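Local atomic coordinates of teicoplanin pseudoaglycone deacetylases Orf2 (Actinoplanes teichomyceticus, PDB entry 3DFF), a protein that probably removes the acetyl group from the amino sugar of a teicoplanin pseudoaglycone, as a zinc-dependent deacetylase of the PIG-L family. Residues 101-104 with 105-109; 57-60 with 61-64; 71-74 with 75-79; 222-225 with 226-229; 230-233 with 234-237. One frame throughout, in Å; residues are numbered along the deposited sequence.

Contact 1: 101-104 with 105-109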
loop_
_atom_site.group_PDB
_atom_site.type_symbol
_atom_site.label_atom_id
_atom_site.label_comp_id
_atom_site.label_asym_id
_atom_site.label_seq_id
_atom_site.Cartn_x
_atom_site.Cartn_y
_atom_site.Cartn_z
ATOM N N ARG A 101 -13.652 -9.738 2.801
ATOM C CA ARG A 101 -13.970 -10.570 1.637
ATOM C C ARG A 101 -14.463 -11.951 2.050
ATOM O O ARG A 101 -14.107 -12.463 3.105
ATOM C CB ARG A 101 -12.772 -10.711 0.690
ATOM C CG ARG A 101 -12.349 -9.377 0.046
ATOM C CD ARG A 101 -11.606 -9.611 -1.284
ATOM N NE ARG A 101 -10.353 -10.364 -1.191
ATOM C CZ ARG A 101 -9.185 -9.825 -0.851
ATOM N NH1 ARG A 101 -9.114 -8.551 -0.507
ATOM N NH2 ARG A 101 -8.091 -10.560 -0.820
ATOM N N LYS A 102 -15.281 -12.547 1.179
ATOM C CA LYS A 102 -15.749 -13.918 1.338
ATOM C C LYS A 102 -15.205 -14.841 0.247
ATOM O O LYS A 102 -14.839 -14.376 -0.843
ATOM C CB LYS A 102 -17.261 -13.962 1.293
ATOM C CG LYS A 102 -17.899 -13.449 2.568
ATOM C CD LYS A 102 -19.397 -13.590 2.501
ATOM C CE LYS A 102 -20.052 -13.145 3.789
ATOM N NZ LYS A 102 -21.532 -13.251 3.677
ATOM N N LEU A 103 -15.151 -16.137 0.566
ATOM C CA LEU A 103 -14.762 -17.178 -0.384
ATOM C C LEU A 103 -15.941 -17.545 -1.254
ATOM O O LEU A 103 -17.079 -17.284 -0.885
ATOM C CB LEU A 103 -14.285 -18.431 0.358
ATOM C CG LEU A 103 -13.083 -18.294 1.303
ATOM C CD1 LEU A 103 -12.690 -19.637 1.839
ATOM C CD2 LEU A 103 -11.909 -17.626 0.606
ATOM N N PRO A 104 -15.672 -18.156 -2.425
ATOM C CA PRO A 104 -16.785 -18.639 -3.240
ATOM C C PRO A 104 -17.790 -19.509 -2.450
ATOM O O PRO A 104 -18.989 -19.439 -2.729
ATOM C CB PRO A 104 -16.082 -19.425 -4.344
ATOM C CG PRO A 104 -14.773 -18.729 -4.503
ATOM C CD PRO A 104 -14.372 -18.407 -3.076
ATOM N N ASP A 105 -17.324 -20.284 -1.465
ATOM C CA ASP A 105 -18.213 -21.137 -0.649
ATOM C C ASP A 105 -18.961 -20.389 0.480
ATOM O O ASP A 105 -19.681 -20.999 1.268
ATOM C CB ASP A 105 -17.441 -22.345 -0.088
ATOM C CG ASP A 105 -16.464 -21.970 1.030
ATOM O OD1 ASP A 105 -16.492 -20.816 1.485
ATOM O OD2 ASP A 105 -15.670 -22.842 1.461
ATOM N N GLY A 106 -18.756 -19.076 0.570
ATOM C CA GLY A 106 -19.444 -18.253 1.568
ATOM C C GLY A 106 -18.724 -18.069 2.905
ATOM O O GLY A 106 -19.151 -17.254 3.721
ATOM N N ARG A 107 -17.660 -18.831 3.156
ATOM C CA ARG A 107 -16.826 -18.584 4.337
ATOM C C ARG A 107 -16.130 -17.230 4.200
ATOM O O ARG A 107 -15.954 -16.731 3.095
ATOM C CB ARG A 107 -15.788 -19.690 4.530
ATOM C CG ARG A 107 -16.390 -21.034 5.009
ATOM C CD ARG A 107 -15.301 -22.050 5.312
ATOM N NE ARG A 107 -14.505 -22.343 4.123
ATOM C CZ ARG A 107 -13.224 -22.694 4.142
ATOM N NH1 ARG A 107 -12.566 -22.804 5.289
ATOM N NH2 ARG A 107 -12.592 -22.932 2.996
ATOM N N TRP A 108 -15.757 -16.622 5.327
ATOM C CA TRP A 108 -14.887 -15.444 5.281
ATOM C C TRP A 108 -13.525 -15.840 4.753
ATOM O O TRP A 108 -13.037 -16.952 5.009
ATOM C CB TRP A 108 -14.696 -14.875 6.682
ATOM C CG TRP A 108 -15.963 -14.342 7.281
ATOM C CD1 TRP A 108 -16.661 -14.883 8.332
ATOM C CD2 TRP A 108 -16.689 -13.180 6.872
ATOM N NE1 TRP A 108 -17.771 -14.125 8.594
ATOM C CE2 TRP A 108 -17.813 -13.071 7.719
ATOM C CE3 TRP A 108 -16.493 -12.207 5.877
ATOM C CZ2 TRP A 108 -18.732 -12.028 7.606
ATOM C CZ3 TRP A 108 -17.417 -11.180 5.748
ATOM C CH2 TRP A 108 -18.530 -11.098 6.619
ATOM N N LEU A 109 -12.874 -14.924 4.050
ATOM C CA LEU A 109 -11.517 -15.163 3.596
ATOM C C LEU A 109 -10.542 -15.276 4.784
ATOM O O LEU A 109 -9.686 -16.168 4.835
ATOM C CB LEU A 109 -11.082 -14.020 2.671
ATOM C CG LEU A 109 -9.617 -14.030 2.245
ATOM C CD1 LEU A 109 -9.232 -15.277 1.469
ATOM C CD2 LEU A 109 -9.384 -12.810 1.391
HETATM O O HOH W 1 -21.657 -16.242 3.696
#
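A type I beta turn running from Leu103 to Gly106 reverses the loop between strands 89-92 and 110-111, and Leu103 and Arg107 meet directly across it. Gly106 N closes the turn on Leu103 O, lying above the plane of that carbonyl. Beyond the turn, Leu103 N reaches Arg107 O at 2.7 Å and Leu109 N reaches Arg101 O at 2.9 Å; these two bonds frame a single antiparallel bridge between Lys102 and Trp108.

Asp105 OD1 accepts the backbone N of Arg107, just past the turn, which makes an Asx turn, while OD2 receives Arg107 NE at 2.9 Å on its syn side in a salt bridge. The carboxylate can serve both because chi1 of 72° sets CG between the backbone N and the carbonyl carbon. Leu103 CD1 lies over one face of the Arg107 guanidinium, 3.5 Å from NH2. The other methyl of Leu103, CD2, packs on Leu109 CD1.

The extended Lys102 chain passes over one face of the Trp108 indole, its CE 4.0 Å from the centroid of the six-membered ring. NZ continues to a water that accepts from it and donates to Gly106 O. Arg101 runs alongside Leu109, its NH2 3.4 Å from CD2; NH1 bonds to Leu96 O and forms a salt bridge with Asp163, a zinc ligand seen in other models of this protein.

The aspartate thus spends both oxygens on one arginine, and Asx turn and salt bridge together hold the guanidinium with one face over Leu103 CD1, whereas for Lys102 the ring contact is chiefly CH-pi and any cation-pi attraction is weak.

Contact 2: 57-60 with 61-64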
loop_
_atom_site.group_PDB
_atom_site.type_symbol
_atom_site.label_atom_id
_atom_site.label_comp_id
_atom_site.label_asym_id
_atom_site.label_seq_id
_atom_site.Cartn_x
_atom_site.Cartn_y
_atom_site.Cartn_z
ATOM N N GLN A 57 -14.215 -7.405 13.217
ATOM C CA GLN A 57 -14.628 -6.737 14.443
ATOM C C GLN A 57 -13.442 -6.552 15.366
ATOM O O GLN A 57 -13.296 -5.487 15.948
ATOM C CB GLN A 57 -15.740 -7.517 15.146
ATOM C CG GLN A 57 -17.018 -7.500 14.358
ATOM C CD GLN A 57 -18.109 -8.280 15.021
ATOM O OE1 GLN A 57 -18.421 -8.056 16.192
ATOM N NE2 GLN A 57 -18.724 -9.192 14.276
ATOM N N ARG A 58 -12.587 -7.570 15.481
ATOM C CA ARG A 58 -11.366 -7.470 16.286
ATOM C C ARG A 58 -10.427 -6.385 15.756
ATOM O O ARG A 58 -9.815 -5.640 16.533
ATOM C CB ARG A 58 -10.644 -8.824 16.344
ATOM C CG ARG A 58 -9.482 -8.866 17.323
ATOM C CD ARG A 58 -8.680 -10.144 17.201
ATOM N NE ARG A 58 -7.365 -10.027 17.836
ATOM C CZ ARG A 58 -6.240 -9.716 17.193
ATOM N NH1 ARG A 58 -6.256 -9.483 15.885
ATOM N NH2 ARG A 58 -5.094 -9.640 17.856
HETATM N N MSE A 59 -10.308 -6.292 14.437
HETATM C CA MSE A 59 -9.456 -5.271 13.828
HETATM C C MSE A 59 -9.997 -3.885 14.120
HETATM O O MSE A 59 -9.230 -2.958 14.429
HETATM C CB MSE A 59 -9.341 -5.468 12.315
HETATM C CG MSE A 59 -8.460 -6.633 11.895
HETATM SE SE MSE A 59 -6.694 -6.685 12.747
HETATM C CE MSE A 59 -6.322 -4.760 12.943
ATOM N N HIS A 60 -11.314 -3.742 14.022
ATOM C CA HIS A 60 -11.951 -2.444 14.281
ATOM C C HIS A 60 -11.623 -1.963 15.689
ATOM O O HIS A 60 -11.323 -0.786 15.894
ATOM C CB HIS A 60 -13.455 -2.509 14.050
ATOM C CG HIS A 60 -13.817 -2.778 12.618
ATOM N ND1 HIS A 60 -15.091 -3.105 12.216
ATOM C CD2 HIS A 60 -13.059 -2.765 11.496
ATOM C CE1 HIS A 60 -15.101 -3.293 10.905
ATOM N NE2 HIS A 60 -13.886 -3.076 10.442
ATOM N N THR A 61 -11.665 -2.887 16.648
ATOM C CA THR A 61 -11.306 -2.587 18.031
ATOM C C THR A 61 -9.846 -2.141 18.169
ATOM O O THR A 61 -9.554 -1.180 18.895
ATOM C CB THR A 61 -11.615 -3.796 18.942
ATOM O OG1 THR A 61 -13.042 -4.005 18.957
ATOM C CG2 THR A 61 -11.118 -3.542 20.363
ATOM N N ILE A 62 -8.941 -2.807 17.446
ATOM C CA ILE A 62 -7.520 -2.463 17.452
ATOM C C ILE A 62 -7.318 -1.059 16.853
ATOM O O ILE A 62 -6.417 -0.307 17.270
ATOM C CB ILE A 62 -6.705 -3.547 16.704
ATOM C CG1 ILE A 62 -6.605 -4.798 17.591
ATOM C CG2 ILE A 62 -5.322 -3.041 16.299
ATOM C CD1 ILE A 62 -6.155 -6.043 16.836
ATOM N N TRP A 63 -8.193 -0.700 15.915
ATOM C CA TRP A 63 -8.156 0.604 15.249
ATOM C C TRP A 63 -8.857 1.701 16.047
ATOM O O TRP A 63 -9.005 2.827 15.563
ATOM C CB TRP A 63 -8.800 0.502 13.865
ATOM C CG TRP A 63 -8.028 -0.348 12.906
ATOM C CD1 TRP A 63 -6.704 -0.677 12.971
ATOM C CD2 TRP A 63 -8.531 -0.931 11.700
ATOM N NE1 TRP A 63 -6.358 -1.449 11.888
ATOM C CE2 TRP A 63 -7.462 -1.616 11.090
ATOM C CE3 TRP A 63 -9.785 -0.933 11.075
ATOM C CZ2 TRP A 63 -7.608 -2.304 9.885
ATOM C CZ3 TRP A 63 -9.935 -1.616 9.894
ATOM C CH2 TRP A 63 -8.850 -2.305 9.309
ATOM N N GLY A 64 -9.289 1.375 17.264
ATOM C CA GLY A 64 -9.934 2.371 18.125
ATOM C C GLY A 64 -11.369 2.693 17.782
ATOM O O GLY A 64 -11.867 3.783 18.116
#
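Trp63 and Met59 face each other at the C-terminal end of helix 54-62, where a Schellman motif with Gly64 as its C-prime residue stops the helix. The indole is laid across the last turn: Met59 O sits over one of its faces, 3.3 Å from CG, while the same oxygen accepts Trp63 N at 2.9 Å. In the conformer described, the Met59 side chain, a selenomethionine, bends at chi2 (-50°) and again at chi3, which swings CE back to within 3.5 Å of Trp63 NE1. That methyl also reaches Ile62 CG2. Trp63 meanwhile forms a cation-pi pair with Arg75 and lies near the zinc ligand Asp97 seen in other models.

Arg58 and Ile62, one turn apart, cross at a slant. In the arginine conformer described, the chain is extended from CG to NE, and one face of its guanidinium rests on Ile62 CD1, 3.6 Å from NH1.

His60 approaches the indole from another direction. NE2 bonds to Tyr100 OH and ND1 to Pro67 O, and these two bonds from outside the helix hold the imidazole's rotation. The two rings are inclined obliquely, at 35°, and His60 CD2 lies 3.7 Å from Trp63 CZ3, the tryptophan carbon near the imidazole plane.

Contact 3: 71-74 with 75-79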
loop_
_atom_site.group_PDB
_atom_site.type_symbol
_atom_site.label_atom_id
_atom_site.label_comp_id
_atom_site.label_asym_id
_atom_site.label_seq_id
_atom_site.Cartn_x
_atom_site.Cartn_y
_atom_site.Cartn_z
ATOM N N ALA A 71 -15.735 1.376 9.485
ATOM C CA ALA A 71 -14.293 1.543 9.525
ATOM C C ALA A 71 -13.737 2.092 8.234
ATOM O O ALA A 71 -12.818 2.903 8.259
ATOM C CB ALA A 71 -13.616 0.227 9.883
ATOM N N VAL A 72 -14.275 1.627 7.107
ATOM C CA VAL A 72 -13.788 2.092 5.817
ATOM C C VAL A 72 -13.997 3.611 5.698
ATOM O O VAL A 72 -13.101 4.316 5.229
ATOM C CB VAL A 72 -14.466 1.362 4.638
ATOM C CG1 VAL A 72 -14.029 1.981 3.296
ATOM C CG2 VAL A 72 -14.138 -0.130 4.681
ATOM N N LEU A 73 -15.163 4.113 6.108
ATOM C CA LEU A 73 -15.398 5.563 6.092
ATOM C C LEU A 73 -14.366 6.303 6.948
ATOM O O LEU A 73 -13.773 7.277 6.484
ATOM C CB LEU A 73 -16.829 5.924 6.538
ATOM C CG LEU A 73 -17.204 7.407 6.455
ATOM C CD1 LEU A 73 -17.090 7.923 5.014
ATOM C CD2 LEU A 73 -18.597 7.613 7.000
ATOM N N TYR A 74 -14.144 5.832 8.178
ATOM C CA TYR A 74 -13.151 6.442 9.070
ATOM C C TYR A 74 -11.788 6.470 8.390
ATOM O O TYR A 74 -11.111 7.499 8.389
ATOM C CB TYR A 74 -13.037 5.697 10.403
ATOM C CG TYR A 74 -14.042 6.107 11.461
ATOM C CD1 TYR A 74 -15.302 5.517 11.509
ATOM C CD2 TYR A 74 -13.723 7.060 12.427
ATOM C CE1 TYR A 74 -16.246 5.878 12.467
ATOM C CE2 TYR A 74 -14.669 7.430 13.412
ATOM C CZ TYR A 74 -15.927 6.830 13.414
ATOM O OH TYR A 74 -16.867 7.177 14.361
ATOM N N ARG A 75 -11.395 5.351 7.784
ATOM C CA ARG A 75 -10.079 5.237 7.171
ATOM C C ARG A 75 -9.948 6.066 5.903
ATOM O O ARG A 75 -8.876 6.610 5.590
ATOM C CB ARG A 75 -9.742 3.758 6.916
ATOM C CG ARG A 75 -9.536 2.976 8.204
ATOM C CD ARG A 75 -8.920 1.613 7.916
ATOM N NE ARG A 75 -7.546 1.732 7.437
ATOM C CZ ARG A 75 -6.820 0.703 6.998
ATOM N NH1 ARG A 75 -7.353 -0.508 6.954
ATOM N NH2 ARG A 75 -5.576 0.888 6.580
ATOM N N ARG A 76 -11.050 6.182 5.161
ATOM C CA ARG A 76 -11.046 7.018 3.981
ATOM C C ARG A 76 -10.832 8.464 4.389
ATOM O O ARG A 76 -10.085 9.174 3.713
ATOM C CB ARG A 76 -12.369 6.920 3.228
ATOM C CG ARG A 76 -12.432 5.734 2.291
ATOM C CD ARG A 76 -13.771 5.759 1.555
ATOM N NE ARG A 76 -13.885 4.650 0.613
ATOM C CZ ARG A 76 -14.715 4.645 -0.427
ATOM N NH1 ARG A 76 -15.464 5.714 -0.677
ATOM N NH2 ARG A 76 -14.774 3.601 -1.231
ATOM N N LYS A 77 -11.494 8.896 5.466
ATOM C CA LYS A 77 -11.326 10.285 5.941
ATOM C C LYS A 77 -9.894 10.546 6.397
ATOM O O LYS A 77 -9.330 11.601 6.093
ATOM C CB LYS A 77 -12.319 10.634 7.048
ATOM C CG LYS A 77 -13.750 10.703 6.534
ATOM C CD LYS A 77 -14.714 11.110 7.638
ATOM C CE LYS A 77 -16.106 11.323 7.062
ATOM N NZ LYS A 77 -17.116 11.516 8.140
ATOM N N GLU A 78 -9.290 9.570 7.078
ATOM C CA GLU A 78 -7.874 9.675 7.462
ATOM C C GLU A 78 -6.970 9.829 6.253
ATOM O O GLU A 78 -6.042 10.653 6.262
ATOM C CB GLU A 78 -7.418 8.441 8.249
ATOM C CG GLU A 78 -7.986 8.329 9.618
ATOM C CD GLU A 78 -7.611 7.035 10.315
ATOM O OE1 GLU A 78 -6.999 6.127 9.696
ATOM O OE2 GLU A 78 -7.977 6.922 11.495
ATOM N N ASP A 79 -7.229 9.029 5.216
ATOM C CA ASP A 79 -6.425 9.034 4.008
ATOM C C ASP A 79 -6.510 10.391 3.308
ATOM O O ASP A 79 -5.514 10.916 2.810
ATOM C CB ASP A 79 -6.901 7.920 3.080
ATOM C CG ASP A 79 -6.014 7.732 1.871
ATOM O OD1 ASP A 79 -4.805 7.395 2.023
ATOM O OD2 ASP A 79 -6.523 7.888 0.746
#
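Val72 and Arg76, one turn apart on helix 71-85, introduce a contact whose polar part is regular alpha-helical bonding. Arg75 N, Arg76 N, Lys77 N and Glu78 N donate in succession to Ala71 O, Val72 O, Leu73 O and Tyr74 O; the shortest of the four, from Arg76 N to Val72 O, measures 2.8 Å.

Apolar contact is thinner and comes mostly from the aliphatic parts of charged side chains. Val72 and Arg76 run side by side in the same direction, CG1 standing 3.8 Å from NE. The branch is put there by the valine chi1 of 174°, which points CG1 away from the backbone N, beside the carbonyl carbon, while the arginine stays extended from CG to NE. Leu73 and Lys77 are looser and slanted, with CD1 4.1 Å from CE. Arg75 CG and Lys77 CG lean on carbonyl oxygens of the preceding turn, the former 3.3 Å from Ala71 O.

Several charged ends have partners beyond the helix. Arg76 NH2 bonds to Ala45 O, and Glu78 OE1 to Ser231 OG. The buried Asp79 divides its carboxylate between Tyr229 OH and His92 NE2. Arg75, also buried, bends at chi3 (68°), and its NH2 reaches Leu17 O as well as a tetraethylene glycol molecule, probably from the crystallisation liquor.

Arg75 lies close to Asp97 and beside the zinc ligand His16, which places this helix next to the zinc site of the PIG-L fold.

Contact 4: 222-225 with 226-229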
loop_
_atom_site.group_PDB
_atom_site.type_symbol
_atom_site.label_atom_id
_atom_site.label_comp_id
_atom_site.label_asym_id
_atom_site.label_seq_id
_atom_site.Cartn_x
_atom_site.Cartn_y
_atom_site.Cartn_z
ATOM N N LYS A 222 5.996 14.079 5.584
ATOM C CA LYS A 222 5.649 12.656 5.554
ATOM C C LYS A 222 5.188 12.179 6.933
ATOM O O LYS A 222 4.115 11.598 7.073
ATOM C CB LYS A 222 6.839 11.810 5.113
ATOM C CG LYS A 222 6.505 10.290 5.071
ATOM C CD LYS A 222 7.751 9.431 4.825
ATOM C CE LYS A 222 7.407 7.944 4.948
ATOM N NZ LYS A 222 8.444 7.046 4.340
ATOM N N PHE A 223 6.018 12.381 7.955
ATOM C CA PHE A 223 5.700 11.890 9.295
ATOM C C PHE A 223 4.427 12.516 9.863
ATOM O O PHE A 223 3.644 11.825 10.504
ATOM C CB PHE A 223 6.901 12.070 10.251
ATOM C CG PHE A 223 8.057 11.115 9.987
ATOM C CD1 PHE A 223 8.083 10.278 8.870
ATOM C CD2 PHE A 223 9.140 11.083 10.867
ATOM C CE1 PHE A 223 9.169 9.406 8.629
ATOM C CE2 PHE A 223 10.223 10.227 10.640
ATOM C CZ PHE A 223 10.246 9.389 9.525
ATOM N N GLN A 224 4.214 13.817 9.617
ATOM C CA GLN A 224 2.968 14.476 10.021
ATOM C C GLN A 224 1.783 13.822 9.296
ATOM O O GLN A 224 0.731 13.624 9.889
ATOM C CB GLN A 224 3.006 15.973 9.704
ATOM C CG GLN A 224 3.879 16.782 10.655
ATOM C CD GLN A 224 4.286 18.131 10.096
ATOM O OE1 GLN A 224 3.741 18.609 9.098
ATOM N NE2 GLN A 224 5.266 18.755 10.742
ATOM N N ALA A 225 1.972 13.487 8.026
ATOM C CA ALA A 225 0.912 12.838 7.236
ATOM C C ALA A 225 0.586 11.449 7.787
ATOM O O ALA A 225 -0.587 11.098 7.957
ATOM C CB ALA A 225 1.289 12.767 5.767
ATOM N N VAL A 226 1.618 10.660 8.078
ATOM C CA VAL A 226 1.410 9.370 8.730
ATOM C C VAL A 226 0.534 9.529 9.979
ATOM O O VAL A 226 -0.386 8.738 10.216
ATOM C CB VAL A 226 2.759 8.687 9.075
ATOM C CG1 VAL A 226 2.547 7.458 9.946
ATOM C CG2 VAL A 226 3.516 8.330 7.815
ATOM N N GLU A 227 0.753 10.592 10.756
ATOM C CA GLU A 227 -0.023 10.786 11.969
ATOM C C GLU A 227 -1.522 10.983 11.744
ATOM O O GLU A 227 -2.305 10.862 12.687
ATOM C CB GLU A 227 0.550 11.948 12.788
ATOM C CG GLU A 227 1.926 11.621 13.311
ATOM C CD GLU A 227 2.519 12.728 14.147
ATOM O OE1 GLU A 227 2.516 13.895 13.698
ATOM O OE2 GLU A 227 2.993 12.422 15.256
ATOM N N ARG A 228 -1.916 11.303 10.511
ATOM C CA ARG A 228 -3.325 11.502 10.197
ATOM C C ARG A 228 -4.042 10.163 10.237
ATOM O O ARG A 228 -5.255 10.124 10.440
ATOM C CB ARG A 228 -3.512 12.165 8.831
ATOM C CG ARG A 228 -3.680 13.671 8.890
ATOM C CD ARG A 228 -2.409 14.351 9.335
ATOM N NE ARG A 228 -2.557 15.811 9.360
ATOM C CZ ARG A 228 -1.763 16.611 10.069
ATOM N NH1 ARG A 228 -0.777 16.096 10.798
ATOM N NH2 ARG A 228 -1.961 17.927 10.061
ATOM N N TYR A 229 -3.288 9.073 10.054
ATOM C CA TYR A 229 -3.897 7.730 10.130
ATOM C C TYR A 229 -4.041 7.292 11.571
ATOM O O TYR A 229 -3.386 6.329 12.016
ATOM C CB TYR A 229 -3.112 6.697 9.307
ATOM C CG TYR A 229 -3.078 6.993 7.835
ATOM C CD1 TYR A 229 -4.187 6.735 7.011
ATOM C CD2 TYR A 229 -1.930 7.521 7.242
ATOM C CE1 TYR A 229 -4.138 6.971 5.634
ATOM C CE2 TYR A 229 -1.883 7.796 5.883
ATOM C CZ TYR A 229 -2.994 7.524 5.075
ATOM O OH TYR A 229 -2.909 7.799 3.743
#
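Arg228 folds back on Gln224 where helix 216-226 gives way to a type I beta turn from Val226 to Tyr229. Two i to i+4 bonds come first: Val226 N donates to Lys222 O at 2.9 Å, and Glu227 N to Phe223 O at 3.2 Å.

After that the donors change. Arg228 N turns to Ala225 O, 2.9 Å away and from above the carbonyl plane, and Tyr229 N closes the turn on Val226 O. Gln224 O, near the helix end, accepts a side chain: Arg228 NH1 lies 3.0 Å from it, well above the carbonyl plane, with an N-H...O angle of 138°. A bend at chi2 (68°) returns the arginine chain to the helix, bringing CD within 3.3 Å of the same oxygen. A cation placed at the negative end of the helix dipole may interact favourably with it.

Other polar ends find partners in neighbouring parts of the fold. Lys222 NZ has three, a salt bridge to Glu262 OE1 and bonds to Tyr260 OH and Leu22 O, which together satisfy a buried ammonium. Gln224 OE1 accepts from His85 NE2. Of the apolar groups, Val226 sets CG2 3.4 Å from Lys222 O and packs on Val21, Leu22 and Phe244.

The whole is a helix C-terminus completed by a beta turn, with an arginine side chain bonded back to a carbonyl of the last turn, joining helix 216-226 to helices 19-33 and 71-85.

Contact 5: 230-233 with 234-237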
loop_
_atom_site.group_PDB
_atom_site.type_symbol
_atom_site.label_atom_id
_atom_site.label_comp_id
_atom_site.label_asym_id
_atom_site.label_seq_id
_atom_site.Cartn_x
_atom_site.Cartn_y
_atom_site.Cartn_z
ATOM N N SER A 230 -4.907 7.988 12.304
ATOM C CA SER A 230 -5.030 7.773 13.756
ATOM C C SER A 230 -5.312 6.319 14.072
ATOM O O SER A 230 -4.768 5.775 15.026
ATOM C CB SER A 230 -6.154 8.619 14.342
ATOM O OG SER A 230 -5.996 9.973 13.981
ATOM N N SER A 231 -6.150 5.686 13.253
ATOM C CA SER A 231 -6.574 4.309 13.524
ATOM C C SER A 231 -5.409 3.316 13.529
ATOM O O SER A 231 -5.484 2.263 14.155
ATOM C CB SER A 231 -7.600 3.866 12.478
ATOM O OG SER A 231 -7.040 3.908 11.185
ATOM N N GLN A 232 -4.339 3.660 12.819
ATOM C CA GLN A 232 -3.207 2.774 12.629
ATOM C C GLN A 232 -2.055 3.037 13.580
ATOM O O GLN A 232 -1.125 2.244 13.647
ATOM C CB GLN A 232 -2.705 2.895 11.189
ATOM C CG GLN A 232 -3.789 2.682 10.150
ATOM C CD GLN A 232 -4.464 1.326 10.263
ATOM O OE1 GLN A 232 -3.798 0.277 10.241
ATOM N NE2 GLN A 232 -5.797 1.333 10.366
HETATM N N MSE A 233 -2.110 4.137 14.320
HETATM C CA MSE A 233 -0.966 4.515 15.146
HETATM C C MSE A 233 -0.545 3.461 16.179
HETATM O O MSE A 233 0.637 3.104 16.254
HETATM C CB MSE A 233 -1.165 5.894 15.775
HETATM C CG MSE A 233 -0.881 7.072 14.818
HETATM SE SE MSE A 233 0.689 6.870 13.624
HETATM C CE MSE A 233 -0.268 6.264 12.021
ATOM N N VAL A 234 -1.498 2.938 16.951
ATOM C CA VAL A 234 -1.155 1.946 17.986
ATOM C C VAL A 234 -0.532 0.709 17.339
ATOM O O VAL A 234 0.521 0.235 17.771
ATOM C CB VAL A 234 -2.369 1.593 18.900
ATOM C CG1 VAL A 234 -2.028 0.449 19.866
ATOM C CG2 VAL A 234 -2.824 2.829 19.670
ATOM N N LEU A 235 -1.167 0.223 16.277
ATOM C CA LEU A 235 -0.688 -0.933 15.522
ATOM C C LEU A 235 0.717 -0.719 14.952
ATOM O O LEU A 235 1.569 -1.597 15.055
ATOM C CB LEU A 235 -1.683 -1.233 14.397
ATOM C CG LEU A 235 -1.776 -2.573 13.669
ATOM C CD1 LEU A 235 -1.785 -3.734 14.642
ATOM C CD2 LEU A 235 -3.056 -2.559 12.838
ATOM N N LEU A 236 0.967 0.453 14.378
ATOM C CA LEU A 236 2.265 0.744 13.758
ATOM C C LEU A 236 3.392 1.005 14.758
ATOM O O LEU A 236 4.541 0.631 14.507
ATOM C CB LEU A 236 2.153 1.924 12.797
ATOM C CG LEU A 236 1.394 1.671 11.497
ATOM C CD1 LEU A 236 0.994 2.980 10.861
ATOM C CD2 LEU A 236 2.236 0.848 10.547
ATOM N N ASN A 237 3.071 1.651 15.873
ATOM C CA ASN A 237 4.102 1.985 16.857
ATOM C C ASN A 237 4.615 0.787 17.645
ATOM O O ASN A 237 5.791 0.734 18.018
ATOM C CB ASN A 237 3.629 3.100 17.777
ATOM C CG ASN A 237 3.864 4.463 17.172
ATOM O OD1 ASN A 237 5.003 4.928 17.092
ATOM N ND2 ASN A 237 2.795 5.099 16.705
HETATM O O HOH W 2 -4.327 4.041 16.966
HETATM O O HOH W 3 -4.015 0.870 15.784
#
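Met233 and Leu236 touch at the start of helix 233-237, where 230-232 are coiled like a helix before its hydrogen bonding sets in. Val234 comes first in the second segment. Its N is served by a water, 3.0 Å away, that donates in turn to Ser230 O, filling the place a direct helical bond would take.

Leu235 repeats the pattern one residue on: a second water accepts from its N and donates to Ser231 O at 2.6 Å. Its side chain lies beside that of Gln232, both pointing the same way, with CD2 3.9 Å from OE1. The glutamine is bent at chi2 (-58°), and its NE2 donates to Ser231 OG. These water-bridged steps belong to a hydrated first turn that leads into the short helix 233-237 on the surface, next to helix 54-62; there Leu235 also packs against Met59, Ile62 and Trp63.

With Leu236 direct i to i+4 bonding begins, its N meeting Gln232 O at 2.8 Å. CD1 is shared between two neighbours, at 3.7 Å from Gln232 CB and equally far from Met233 CE. The selenomethionine brings that methyl round through bends at chi2 and chi3.

Asn237 grips one carbonyl twice. Met233 O receives Asn237 N at 2.9 Å, nearly in line with its C=O bond, and Asn237 ND2 at 3.0 Å from above the carbonyl plane. The other end of the same amide, OD1, accepts from Leu243 N, at the start of helix 243-254.

Overall arrangement
Along the chain the order is contact 2, contact 3, contact 1, contact 4, contact 5. Contact 3 adjoins three of the others: contacts 2, 4 and 5 lie 13 to 14 Å from it between centres. The end of helix 54-62 packs on helix 71-85 through His60 and Ala71, and helix 71-85 also meets the loop after helix 216-226. Contacts 2 and 5 touch as well, their centres 11 Å apart, and contacts 4 and 5 are consecutive at the same spacing. Contact 1 touches none of them and lies 23 Å from the chain's centre, yet its Arg101 reaches the zinc ligand Asp163, so all five surround or approach the zinc site.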